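Local coordinates for T CELL surface glycoprotein CD4 (Rattus norvegicus, PDB 1CID) that acts as a T-cell co-receptor that binds MHC class II through its amino-terminal domains, the third and fourth immunoglobulin-like domains forming its membrane-proximal half, at residues 6-9 and 10-13. Residues are numbered along the deposited sequence; the frame is centred on the assembly and turned at random.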
loop_
_atom_site.group_PDB
_atom_site.type_symbol
_atom_site.label_atom_id
_atom_site.label_comp_id
_atom_site.label_asym_id
_atom_site.label_seq_id
_atom_site.Cartn_x
_atom_site.Cartn_y
_atom_site.Cartn_z
ATOM N N TYR A 6 1.068 -4.444 -0.062
ATOM C CA TYR A 6 -0.363 -4.855 -0.320
ATOM C C TYR A 6 -1.179 -4.918 0.966
ATOM O O TYR A 6 -0.743 -5.708 1.840
ATOM C CB TYR A 6 -0.291 -6.161 -1.032
ATOM C CG TYR A 6 0.391 -6.164 -2.400
ATOM C CD1 TYR A 6 -0.438 -5.832 -3.488
ATOM C CD2 TYR A 6 1.724 -6.509 -2.611
ATOM C CE1 TYR A 6 -0.045 -5.770 -4.780
ATOM C CE2 TYR A 6 2.197 -6.498 -3.919
ATOM C CZ TYR A 6 1.311 -6.097 -4.938
ATOM O OH TYR A 6 1.904 -6.120 -6.214
ATOM N N LYS A 7 -2.234 -4.127 1.118
ATOM C CA LYS A 7 -2.927 -4.103 2.381
ATOM C C LYS A 7 -4.430 -4.010 2.327
ATOM O O LYS A 7 -5.060 -3.506 1.380
ATOM C CB LYS A 7 -2.437 -2.834 3.151
ATOM C CG LYS A 7 -0.902 -2.966 3.223
ATOM C CD LYS A 7 -0.520 -3.586 4.503
ATOM C CE LYS A 7 0.796 -4.284 4.581
ATOM N NZ LYS A 7 0.629 -5.076 5.863
ATOM N N SER A 8 -5.061 -4.465 3.409
ATOM C CA SER A 8 -6.518 -4.431 3.508
ATOM C C SER A 8 -6.665 -3.126 4.346
ATOM O O SER A 8 -5.928 -2.711 5.255
ATOM C CB SER A 8 -7.352 -5.567 4.038
ATOM O OG SER A 8 -6.682 -6.830 4.033
ATOM N N GLU A 9 -7.777 -2.595 3.889
ATOM C CA GLU A 9 -8.070 -1.357 4.527
ATOM C C GLU A 9 -8.083 -1.471 6.002
ATOM O O GLU A 9 -8.610 -2.449 6.517
ATOM C CB GLU A 9 -9.436 -1.129 3.986
ATOM C CG GLU A 9 -9.586 0.377 4.082
ATOM C CD GLU A 9 -10.981 0.756 3.783
ATOM O OE1 GLU A 9 -11.819 -0.067 4.267
ATOM O OE2 GLU A 9 -11.197 1.759 3.134
ATOM N N GLY A 10 -7.628 -0.456 6.668
ATOM C CA GLY A 10 -7.594 -0.340 8.122
ATOM C C GLY A 10 -6.254 -0.923 8.541
ATOM O O GLY A 10 -5.922 -0.856 9.759
ATOM N N GLU A 11 -5.439 -1.470 7.664
ATOM C CA GLU A 11 -4.140 -1.994 8.206
ATOM C C GLU A 11 -3.018 -1.003 8.083
ATOM O O GLU A 11 -3.138 0.028 7.430
ATOM C CB GLU A 11 -4.072 -3.252 7.354
ATOM C CG GLU A 11 -4.086 -4.659 7.861
ATOM C CD GLU A 11 -3.483 -5.712 6.939
ATOM O OE1 GLU A 11 -4.284 -5.889 5.969
ATOM O OE2 GLU A 11 -2.448 -6.422 6.950
ATOM N N SER A 12 -1.809 -1.117 8.523
ATOM C CA SER A 12 -0.631 -0.309 8.461
ATOM C C SER A 12 0.252 -0.709 7.323
ATOM O O SER A 12 0.497 -1.904 7.291
ATOM C CB SER A 12 0.220 -0.549 9.742
ATOM O OG SER A 12 -0.542 0.227 10.710
ATOM N N ALA A 13 0.820 0.046 6.438
ATOM C CA ALA A 13 1.769 -0.308 5.404
ATOM C C ALA A 13 3.094 0.107 6.016
ATOM O O ALA A 13 3.147 1.219 6.522
ATOM C CB ALA A 13 1.571 0.527 4.166
HETATM O O HOH W 1 -4.671 -8.475 4.030
#
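The carboxylate of E11 turns back round a type II beta turn, S8 to E11, to the end of strand 4-8, where one oxygen meets S8 and the other K7. Two hydrogen bonds link S8 and E11: the turn's own, from E11 N to S8 O, whose carbonyl is less surely placed, and one from S8 N to E11 OE1 at 3.0 Å, from above the carboxylate plane, 40° out. A water bridges the pair, hydrogen-bonded to S8 OG at 2.6 Å and donating to E11 OE1. G10 readily adopts the positive phi (90°) needed at the turn's third position.

E11 OE2 forms a salt bridge with K7 NZ at 3.5 Å, the side chains crossing nearly at right angles. K7 NZ also bonds weakly to S12 O, and the chi2 bend (-95°) lays K7 CD 3.4 Å from S12 O. Replacing E11 by alanine is likely to leave S8 N without this acceptor and K7 NZ without its carboxylate partner.

K7 and E9 bond through their backbones to parallel strand 97-110; the turn carries the chain across to strand 13-16, in this immunoglobulin-like domain's other sheet. At the domain junction, S8 OG hydrogen-bonds S173 OG of the following domain.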